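Local coordinates for protein YcaO (Methanopyrus kandleri, PDB 6CIB) that binds ADP and magnesium and, as a YcaO-family enzyme, probably uses ATP to activate peptide backbone amides for thioamidation, at residues V125-A129 and N130-H134; S211-E214 and G215-V218; E314-T317 and E318-E322. All coordinates share one frame; numbering follows the deposited sequence.

Interaction 1: residues V125-A129 and N130-H134; sequences VYVPA and NEVFH
Val127, the first residue of 125-129 to meet the segment that follows, does so through a single methyl. Val127 CG1 lies anti to the backbone N (chi1 169°), a turn that carries it between two partners four and five residues ahead, Glu131 CB at 3.6 Å and Val132 CG2 at 3.6 Å. Pro128 contributes mainly its carbonyl: Glu131 N donates to Pro128 O at 2.9 Å, as in a short 3-10 turn. The proline ring runs alongside the stem of Glu131, pointing the same way, while the glutamate chain bends at chi2 and takes its carboxylate off to salt bridges with Arg350 and Arg363. Ala129 closes the turn. Ala129 O is shared by two amides, Phe133 N at 2.8 Å, almost straight at the hydrogen, and Val132 N at 3.0 Å. Ala129 CB also touches the Phe133 ring atom CD2 at 3.8 Å, and Val132 CG1 sits over the centre of one face of that ring, 4.1 Å above its plane. With Phe133 replaced by an alanine, Ala129 CB and Val132 CG1 would probably lose the ring they rest on and a gap would open beside the turn. The whole unit is a buried turn leaving the outermost strand of a five-stranded antiparallel sheet. Strand 124-128 pairs with strand 113-118, where Val114 meets the Phe133 ring and Trp113 meets Pro128; from strand 332-336, Ile333 reaches Val127 and Val335 reaches Val132.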
ATOM      1  N   VAL A 125     -14.043  18.610  -0.490  1.00 39.97           N
ATOM      2  CA  VAL A 125     -13.483  18.767   0.857  1.00 41.24           C
ATOM      3  C   VAL A 125     -11.990  19.104   0.740  1.00 42.13           C
ATOM      4  O   VAL A 125     -11.266  18.478  -0.042  1.00 42.72           O
ATOM      5  CB  VAL A 125     -13.781  17.540   1.781  1.00 39.82           C
ATOM      6  CG1 VAL A 125     -13.251  16.231   1.198  1.00 40.21           C
ATOM      7  CG2 VAL A 125     -13.262  17.756   3.199  1.00 40.62           C
ATOM      8  N   TYR A 126     -11.552  20.114   1.493  1.00 41.90           N
ATOM      9  CA  TYR A 126     -10.143  20.511   1.512  1.00 41.76           C
ATOM     10  C   TYR A 126      -9.328  19.692   2.500  1.00 40.40           C
ATOM     11  O   TYR A 126      -9.753  19.436   3.628  1.00 40.63           O
ATOM     12  CB  TYR A 126      -9.982  22.016   1.763  1.00 42.19           C
ATOM     13  CG  TYR A 126     -10.395  22.847   0.570  1.00 44.35           C
ATOM     14  CD1 TYR A 126      -9.481  23.143  -0.447  1.00 44.33           C
ATOM     15  CD2 TYR A 126     -11.712  23.313   0.438  1.00 45.02           C
ATOM     16  CE1 TYR A 126      -9.861  23.894  -1.554  1.00 46.61           C
ATOM     17  CE2 TYR A 126     -12.105  24.059  -0.668  1.00 47.24           C
ATOM     18  CZ  TYR A 126     -11.174  24.349  -1.658  1.00 48.34           C
ATOM     19  OH  TYR A 126     -11.550  25.091  -2.751  1.00 50.63           O
ATOM     20  N   VAL A 127      -8.154  19.274   2.042  1.00 39.10           N
ATOM     21  CA  VAL A 127      -7.263  18.407   2.803  1.00 38.57           C
ATOM     22  C   VAL A 127      -5.945  19.165   2.959  1.00 37.60           C
ATOM     23  O   VAL A 127      -5.510  19.817   2.002  1.00 38.92           O
ATOM     24  CB  VAL A 127      -7.104  17.039   2.081  1.00 39.12           C
ATOM     25  CG1 VAL A 127      -5.988  16.190   2.670  1.00 38.68           C
ATOM     26  CG2 VAL A 127      -8.407  16.256   2.157  1.00 40.69           C
ATOM     27  N   PRO A 128      -5.315  19.104   4.155  1.00 36.26           N
ATOM     28  CA  PRO A 128      -4.023  19.788   4.333  1.00 36.84           C
ATOM     29  C   PRO A 128      -2.989  19.253   3.358  1.00 36.17           C
ATOM     30  O   PRO A 128      -3.017  18.059   3.028  1.00 36.67           O
ATOM     31  CB  PRO A 128      -3.620  19.428   5.771  1.00 36.74           C
ATOM     32  CG  PRO A 128      -4.904  19.066   6.454  1.00 37.11           C
ATOM     33  CD  PRO A 128      -5.724  18.398   5.389  1.00 36.40           C
ATOM     34  N   ALA A 129      -2.105  20.134   2.893  1.00 35.28           N
ATOM     35  CA  ALA A 129      -1.015  19.749   1.987  1.00 35.29           C
ATOM     36  C   ALA A 129      -0.147  18.624   2.557  1.00 33.16           C
ATOM     37  O   ALA A 129       0.292  17.755   1.804  1.00 33.29           O
ATOM     38  CB  ALA A 129      -0.168  20.956   1.607  1.00 36.08           C
ATOM     39  N   ASN A 130       0.051  18.624   3.880  1.00 32.74           N
ATOM     40  CA  ASN A 130       0.846  17.591   4.587  1.00 33.74           C
ATOM     41  C   ASN A 130       0.179  16.211   4.548  1.00 35.64           C
ATOM     42  O   ASN A 130       0.830  15.192   4.800  1.00 37.48           O
ATOM     43  CB  ASN A 130       1.108  18.006   6.048  1.00 33.66           C
ATOM     44  CG  ASN A 130       2.227  17.196   6.715  1.00 34.52           C
ATOM     45  OD1 ASN A 130       3.384  17.228   6.291  1.00 34.97           O
ATOM     46  ND2 ASN A 130       1.882  16.481   7.779  1.00 33.73           N
ATOM     47  N   GLU A 131      -1.118  16.195   4.246  1.00 35.46           N
ATOM     48  CA  GLU A 131      -1.876  14.962   4.096  1.00 36.46           C
ATOM     49  C   GLU A 131      -2.025  14.550   2.630  1.00 35.91           C
ATOM     50  O   GLU A 131      -2.720  13.580   2.321  1.00 35.52           O
ATOM     51  CB  GLU A 131      -3.256  15.099   4.756  1.00 37.90           C
ATOM     52  CG  GLU A 131      -3.240  15.175   6.274  1.00 40.14           C
ATOM     53  CD  GLU A 131      -2.556  13.988   6.924  1.00 42.92           C
ATOM     54  OE1 GLU A 131      -2.789  12.833   6.496  1.00 45.95           O
ATOM     55  OE2 GLU A 131      -1.783  14.210   7.874  1.00 45.36           O
ATOM     56  N   VAL A 132      -1.369  15.283   1.733  1.00 32.66           N
ATOM     57  CA  VAL A 132      -1.443  14.989   0.311  1.00 32.66           C
ATOM     58  C   VAL A 132      -0.040  14.712  -0.240  1.00 33.19           C
ATOM     59  O   VAL A 132       0.208  13.664  -0.855  1.00 32.24           O
ATOM     60  CB  VAL A 132      -2.133  16.139  -0.471  1.00 32.19           C
ATOM     61  CG1 VAL A 132      -2.106  15.877  -1.969  1.00 32.90           C
ATOM     62  CG2 VAL A 132      -3.573  16.318  -0.016  1.00 31.37           C
ATOM     63  N   PHE A 133       0.871  15.656   0.001  1.00 32.48           N
ATOM     64  CA  PHE A 133       2.187  15.646  -0.614  1.00 32.38           C
ATOM     65  C   PHE A 133       3.221  14.882   0.196  1.00 31.54           C
ATOM     66  O   PHE A 133       3.006  14.582   1.377  1.00 31.73           O
ATOM     67  CB  PHE A 133       2.673  17.086  -0.872  1.00 32.53           C
ATOM     68  CG  PHE A 133       1.797  17.876  -1.815  1.00 31.86           C
ATOM     69  CD1 PHE A 133       1.575  17.446  -3.130  1.00 32.34           C
ATOM     70  CD2 PHE A 133       1.210  19.071  -1.394  1.00 31.92           C
ATOM     71  CE1 PHE A 133       0.775  18.181  -3.999  1.00 31.20           C
ATOM     72  CE2 PHE A 133       0.419  19.814  -2.257  1.00 31.30           C
ATOM     73  CZ  PHE A 133       0.201  19.369  -3.562  1.00 31.75           C
ATOM     74  N   HIS A 134       4.332  14.563  -0.467  1.00 30.98           N
ATOM     75  CA  HIS A 134       5.514  13.981   0.157  1.00 30.81           C
ATOM     76  C   HIS A 134       6.737  14.308  -0.705  1.00 31.38           C
ATOM     77  O   HIS A 134       6.728  14.001  -1.895  1.00 31.80           O
ATOM     78  CB  HIS A 134       5.379  12.463   0.323  1.00 30.42           C
ATOM     79  CG  HIS A 134       6.529  11.840   1.044  1.00 30.77           C
ATOM     80  ND1 HIS A 134       6.764  12.052   2.387  1.00 31.59           N
ATOM     81  CD2 HIS A 134       7.526  11.033   0.608  1.00 30.03           C
ATOM     82  CE1 HIS A 134       7.851  11.392   2.749  1.00 29.62           C
ATOM     83  NE2 HIS A 134       8.332  10.768   1.688  1.00 29.60           N
TER

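Interaction 2: residues S211-E214 and G215-V218; sequences SRVE and GVYV
Ser211 reaches across the base of a tight turn to Val216: its hydroxyl, Ser211 OG, lies 2.7 Å from Val216 O. The side chain has OG anti to the backbone N (chi1 174°), which swings the hydroxyl over the mouth of the turn, where Val213 O stands 3.0 Å from Ser211 OG. The hydroxyl is thus within hydrogen-bonding distance of both carbonyl oxygens. Val216 N donates to Val213 O at 3.3 Å, the closing bond of a type II beta turn from Val213 to Val216. At the corner stands Gly215, with phi 89° and psi -10°, where a CB would run into the carbonyl O of Glu214. Both valines flanking the corner adopt the same rotamer, with CG1 anti to the backbone N and CG2 beside it. On this turn the two side chains lie side by side and point the same way, meeting through Val213 CG1 and Val216 CG2 at 3.9 Å. Glu214 behaves differently: its chain is extended beyond CG and leaves the turn, with CB and CG passing close to the amide of Gly215, and its carboxylate makes a long, weak ion pair with Arg323. Further along, Ser211 CB approaches Val218 CG2 loosely at 4.4 Å. This turn joins strand 203-209 to strand 217-224, neighbours in a three-stranded antiparallel sheet, and its valine pair is held between two helices: Val213 meets Val166 of helix 154-177 and Val324 of helix 313-325, while Val216 meets Leu163 and Leu320 of the same two helices.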
ATOM      1  N   SER A 211      -9.750  -7.619   9.573  1.00 36.00           N
ATOM      2  CA  SER A 211     -10.128  -6.502   8.723  1.00 33.91           C
ATOM      3  C   SER A 211     -11.336  -5.783   9.311  1.00 33.93           C
ATOM      4  O   SER A 211     -12.326  -6.419   9.683  1.00 34.53           O
ATOM      5  CB  SER A 211     -10.437  -7.000   7.314  1.00 33.54           C
ATOM      6  OG  SER A 211     -10.949  -5.959   6.496  1.00 32.44           O
ATOM      7  N   ARG A 212     -11.253  -4.459   9.371  1.00 32.58           N
ATOM      8  CA  ARG A 212     -12.369  -3.630   9.830  1.00 32.16           C
ATOM      9  C   ARG A 212     -13.313  -3.238   8.693  1.00 30.84           C
ATOM     10  O   ARG A 212     -14.274  -2.511   8.916  1.00 30.52           O
ATOM     11  CB  ARG A 212     -11.856  -2.379  10.543  1.00 32.07           C
ATOM     12  CG  ARG A 212     -11.143  -2.657  11.855  1.00 34.21           C
ATOM     13  CD  ARG A 212     -10.241  -1.484  12.177  1.00 35.65           C
ATOM     14  NE  ARG A 212     -10.755  -0.691  13.272  1.00 39.22           N
ATOM     15  CZ  ARG A 212     -10.371   0.543  13.589  1.00 38.50           C
ATOM     16  NH1 ARG A 212      -9.468   1.214  12.871  1.00 35.18           N
ATOM     17  NH2 ARG A 212     -10.927   1.117  14.641  1.00 39.11           N
ATOM     18  N   VAL A 213     -13.040  -3.730   7.480  1.00 30.16           N
ATOM     19  CA  VAL A 213     -13.847  -3.412   6.299  1.00 30.28           C
ATOM     20  C   VAL A 213     -14.416  -4.708   5.708  1.00 32.61           C
ATOM     21  O   VAL A 213     -13.668  -5.601   5.298  1.00 30.54           O
ATOM     22  CB  VAL A 213     -13.025  -2.645   5.227  1.00 29.27           C
ATOM     23  CG1 VAL A 213     -13.893  -2.276   4.024  1.00 27.91           C
ATOM     24  CG2 VAL A 213     -12.370  -1.396   5.821  1.00 27.81           C
ATOM     25  N   GLU A 214     -15.738  -4.806   5.650  1.00 34.23           N
ATOM     26  CA  GLU A 214     -16.362  -6.031   5.172  1.00 37.09           C
ATOM     27  C   GLU A 214     -16.205  -6.218   3.669  1.00 35.44           C
ATOM     28  O   GLU A 214     -16.344  -5.267   2.900  1.00 35.16           O
ATOM     29  CB  GLU A 214     -17.831  -6.122   5.570  1.00 42.05           C
ATOM     30  CG  GLU A 214     -18.257  -7.571   5.737  1.00 45.68           C
ATOM     31  CD  GLU A 214     -19.738  -7.729   5.920  1.00 48.04           C
ATOM     32  OE1 GLU A 214     -20.263  -7.190   6.912  1.00 48.01           O
ATOM     33  OE2 GLU A 214     -20.362  -8.395   5.065  1.00 50.97           O
ATOM     34  N   GLY A 215     -15.905  -7.455   3.279  1.00 34.40           N
ATOM     35  CA  GLY A 215     -15.609  -7.791   1.894  1.00 33.81           C
ATOM     36  C   GLY A 215     -14.142  -7.649   1.516  1.00 34.06           C
ATOM     37  O   GLY A 215     -13.756  -8.071   0.427  1.00 34.67           O
ATOM     38  N   VAL A 216     -13.332  -7.048   2.395  1.00 31.90           N
ATOM     39  CA  VAL A 216     -11.896  -6.853   2.144  1.00 30.59           C
ATOM     40  C   VAL A 216     -11.086  -7.707   3.121  1.00 30.70           C
ATOM     41  O   VAL A 216     -11.276  -7.619   4.338  1.00 31.96           O
ATOM     42  CB  VAL A 216     -11.456  -5.367   2.253  1.00 29.11           C
ATOM     43  CG1 VAL A 216      -9.965  -5.211   1.935  1.00 28.60           C
ATOM     44  CG2 VAL A 216     -12.270  -4.489   1.321  1.00 28.70           C
ATOM     45  N   TYR A 217     -10.197  -8.531   2.575  1.00 30.97           N
ATOM     46  CA  TYR A 217      -9.311  -9.387   3.374  1.00 31.11           C
ATOM     47  C   TYR A 217      -7.916  -8.801   3.427  1.00 29.67           C
ATOM     48  O   TYR A 217      -7.433  -8.279   2.427  1.00 29.43           O
ATOM     49  CB  TYR A 217      -9.281 -10.811   2.797  1.00 32.85           C
ATOM     50  CG  TYR A 217     -10.639 -11.470   2.835  1.00 34.25           C
ATOM     51  CD1 TYR A 217     -11.120 -12.053   4.018  1.00 34.45           C
ATOM     52  CD2 TYR A 217     -11.460 -11.490   1.701  1.00 34.56           C
ATOM     53  CE1 TYR A 217     -12.374 -12.646   4.068  1.00 35.87           C
ATOM     54  CE2 TYR A 217     -12.719 -12.083   1.740  1.00 35.05           C
ATOM     55  CZ  TYR A 217     -13.168 -12.657   2.922  1.00 36.55           C
ATOM     56  OH  TYR A 217     -14.408 -13.245   2.972  1.00 39.30           O
ATOM     57  N   VAL A 218      -7.286  -8.872   4.598  1.00 28.32           N
ATOM     58  CA  VAL A 218      -5.903  -8.420   4.757  1.00 26.65           C
ATOM     59  C   VAL A 218      -5.037  -9.593   5.230  1.00 26.98           C
ATOM     60  O   VAL A 218      -5.373 -10.264   6.217  1.00 26.21           O
ATOM     61  CB  VAL A 218      -5.776  -7.198   5.705  1.00 25.70           C
ATOM     62  CG1 VAL A 218      -4.333  -6.705   5.774  1.00 23.95           C
ATOM     63  CG2 VAL A 218      -6.687  -6.053   5.256  1.00 25.10           C
TER

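Interaction 3: residues E314-T317 and E318-E322; sequences EKLT and EELVE
Lys315 and Glu319 meet one turn apart on the helix surface: Glu319 OE2 rests against the aliphatic carbons of Lys315, 3.3 Å from CE. The ammonium is near but does not close a salt bridge, Lys315 NZ standing 4.4 Å from Glu319 OE2. Bends at chi2 and chi3 (102° and 141°) curl the lysine past Glu319 OE2, the two chains crossing at a slant. Apolar contact follows the same i to i+4 spacing on the buried side. Leu316 and Leu320 run side by side in one direction, their CD1 atoms 4.0 Å apart, and Leu316 also touches Phe11 and Ile308. This is one stretch of the regular alpha-helix 313-325, amphipathic, with glutamates and lysine outward and leucines, threonine and valine inward; Thr317 packs on Val158 and Ile159 of helix 154-177, whose Glu156 and Gln160 bind ADP. Four backbone hydrogen bonds tie the two segments, Glu318, Glu319, Leu320 and Val321 N donating to the carbonyls of Glu314 to Thr317; the shortest, Glu319 N to Lys315 O, is 2.8 Å. Val321 CG2 lies 3.2 Å from Thr317 O, packed against the carbonyl that its own amide N bonds. Among polar side chains, Thr317 turns OG1 beside its own backbone N (chi1 -55°), which lets it bond back to Leu313 O, and Glu314 sends its carboxylate to Thr2.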
ATOM      1  N   GLU A 314     -15.420   0.351 -12.442  1.00 35.18           N
ATOM      2  CA  GLU A 314     -16.308   1.364 -11.858  1.00 35.91           C
ATOM      3  C   GLU A 314     -17.117   0.829 -10.680  1.00 34.18           C
ATOM      4  O   GLU A 314     -17.220   1.489  -9.647  1.00 34.55           O
ATOM      5  CB  GLU A 314     -17.263   1.949 -12.921  1.00 37.14           C
ATOM      6  CG  GLU A 314     -16.598   2.804 -13.994  1.00 38.46           C
ATOM      7  CD  GLU A 314     -16.096   2.013 -15.195  1.00 40.24           C
ATOM      8  OE1 GLU A 314     -16.160   0.765 -15.201  1.00 42.52           O
ATOM      9  OE2 GLU A 314     -15.627   2.650 -16.160  1.00 42.34           O
ATOM     10  N   LYS A 315     -17.688  -0.361 -10.863  1.00 35.92           N
ATOM     11  CA  LYS A 315     -18.482  -1.071  -9.855  1.00 37.88           C
ATOM     12  C   LYS A 315     -17.608  -1.466  -8.657  1.00 35.74           C
ATOM     13  O   LYS A 315     -18.011  -1.297  -7.497  1.00 34.58           O
ATOM     14  CB  LYS A 315     -19.119  -2.320 -10.501  1.00 40.82           C
ATOM     15  CG  LYS A 315     -19.839  -3.289  -9.569  1.00 46.16           C
ATOM     16  CD  LYS A 315     -21.346  -3.119  -9.634  1.00 51.18           C
ATOM     17  CE  LYS A 315     -22.050  -4.468  -9.573  1.00 54.93           C
ATOM     18  NZ  LYS A 315     -23.499  -4.349  -9.910  1.00 56.03           N
ATOM     19  N   LEU A 316     -16.417  -1.990  -8.950  1.00 33.62           N
ATOM     20  CA  LEU A 316     -15.476  -2.399  -7.906  1.00 31.81           C
ATOM     21  C   LEU A 316     -15.092  -1.221  -7.021  1.00 30.67           C
ATOM     22  O   LEU A 316     -15.128  -1.337  -5.792  1.00 31.21           O
ATOM     23  CB  LEU A 316     -14.236  -3.094  -8.497  1.00 31.20           C
ATOM     24  CG  LEU A 316     -13.150  -3.583  -7.532  1.00 30.56           C
ATOM     25  CD1 LEU A 316     -13.696  -4.579  -6.518  1.00 32.29           C
ATOM     26  CD2 LEU A 316     -12.015  -4.202  -8.319  1.00 29.74           C
ATOM     27  N   THR A 317     -14.771  -0.090  -7.657  1.00 31.35           N
ATOM     28  CA  THR A 317     -14.463   1.178  -6.977  1.00 32.88           C
ATOM     29  C   THR A 317     -15.616   1.607  -6.058  1.00 33.80           C
ATOM     30  O   THR A 317     -15.402   1.876  -4.882  1.00 32.32           O
ATOM     31  CB  THR A 317     -14.154   2.309  -7.991  1.00 31.93           C
ATOM     32  OG1 THR A 317     -13.109   1.895  -8.876  1.00 33.29           O
ATOM     33  CG2 THR A 317     -13.730   3.599  -7.281  1.00 32.19           C
ATOM     34  N   GLU A 318     -16.823   1.672  -6.619  1.00 36.25           N
ATOM     35  CA  GLU A 318     -18.031   2.037  -5.882  1.00 38.22           C
ATOM     36  C   GLU A 318     -18.250   1.126  -4.664  1.00 35.85           C
ATOM     37  O   GLU A 318     -18.428   1.611  -3.553  1.00 34.27           O
ATOM     38  CB  GLU A 318     -19.235   1.998  -6.833  1.00 41.98           C
ATOM     39  CG  GLU A 318     -20.533   2.571  -6.275  1.00 47.44           C
ATOM     40  CD  GLU A 318     -21.735   2.252  -7.155  1.00 50.20           C
ATOM     41  OE1 GLU A 318     -21.739   2.645  -8.349  1.00 50.33           O
ATOM     42  OE2 GLU A 318     -22.677   1.600  -6.651  1.00 54.63           O
ATOM     43  N   GLU A 319     -18.201  -0.188  -4.881  1.00 37.41           N
ATOM     44  CA  GLU A 319     -18.406  -1.167  -3.808  1.00 37.30           C
ATOM     45  C   GLU A 319     -17.356  -1.092  -2.698  1.00 36.93           C
ATOM     46  O   GLU A 319     -17.704  -1.156  -1.517  1.00 36.02           O
ATOM     47  CB  GLU A 319     -18.527  -2.582  -4.373  1.00 40.20           C
ATOM     48  CG  GLU A 319     -19.845  -2.811  -5.114  1.00 43.58           C
ATOM     49  CD  GLU A 319     -20.083  -4.259  -5.500  1.00 46.77           C
ATOM     50  OE1 GLU A 319     -19.507  -5.167  -4.863  1.00 51.86           O
ATOM     51  OE2 GLU A 319     -20.867  -4.489  -6.443  1.00 51.79           O
ATOM     52  N   LEU A 320     -16.085  -0.922  -3.075  1.00 34.27           N
ATOM     53  CA  LEU A 320     -15.013  -0.733  -2.093  1.00 31.56           C
ATOM     54  C   LEU A 320     -15.201   0.531  -1.271  1.00 29.22           C
ATOM     55  O   LEU A 320     -15.074   0.486  -0.052  1.00 27.03           O
ATOM     56  CB  LEU A 320     -13.626  -0.777  -2.748  1.00 32.04           C
ATOM     57  CG  LEU A 320     -13.160  -2.164  -3.207  1.00 32.89           C
ATOM     58  CD1 LEU A 320     -11.873  -2.054  -4.010  1.00 32.63           C
ATOM     59  CD2 LEU A 320     -12.993  -3.129  -2.043  1.00 33.06           C
ATOM     60  N   VAL A 321     -15.538   1.640  -1.938  1.00 28.57           N
ATOM     61  CA  VAL A 321     -15.785   2.930  -1.262  1.00 29.81           C
ATOM     62  C   VAL A 321     -16.944   2.808  -0.251  1.00 31.72           C
ATOM     63  O   VAL A 321     -16.837   3.267   0.898  1.00 31.72           O
ATOM     64  CB  VAL A 321     -16.038   4.071  -2.281  1.00 28.49           C
ATOM     65  CG1 VAL A 321     -16.606   5.317  -1.605  1.00 29.48           C
ATOM     66  CG2 VAL A 321     -14.753   4.429  -3.021  1.00 28.48           C
ATOM     67  N   GLU A 322     -18.026   2.167  -0.686  1.00 32.13           N
ATOM     68  CA  GLU A 322     -19.204   1.942   0.157  1.00 34.28           C
ATOM     69  C   GLU A 322     -18.846   1.196   1.449  1.00 33.90           C
ATOM     70  O   GLU A 322     -19.216   1.641   2.542  1.00 34.20           O
ATOM     71  CB  GLU A 322     -20.285   1.197  -0.631  1.00 35.62           C
ATOM     72  CG  GLU A 322     -21.030   2.070  -1.639  1.00 38.98           C
ATOM     73  CD  GLU A 322     -22.048   1.301  -2.477  1.00 41.17           C
ATOM     74  OE1 GLU A 322     -21.957   0.056  -2.559  1.00 44.89           O
ATOM     75  OE2 GLU A 322     -22.939   1.949  -3.069  1.00 41.45           O
TER

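From the N terminus, interaction 1 comes first, a turn that ends strand 124-128 at the edge of the five-stranded sheet. Interaction 2 follows, closing the hairpin loop between strands 203-209 and 217-224 of the three-stranded sheet, and interaction 3 lies last, within helix 313-325. The three are in series along the chain: none encloses or crosses another. Interaction 1 stands apart, its centre about 26 Å from that of interaction 2 and about 23 Å from that of interaction 3. Interactions 2 and 3 touch directly, Val216 CG2 lying 3.7 Å from Leu320 CD2, and both also pack on helix 154-177, joining hairpin and helices.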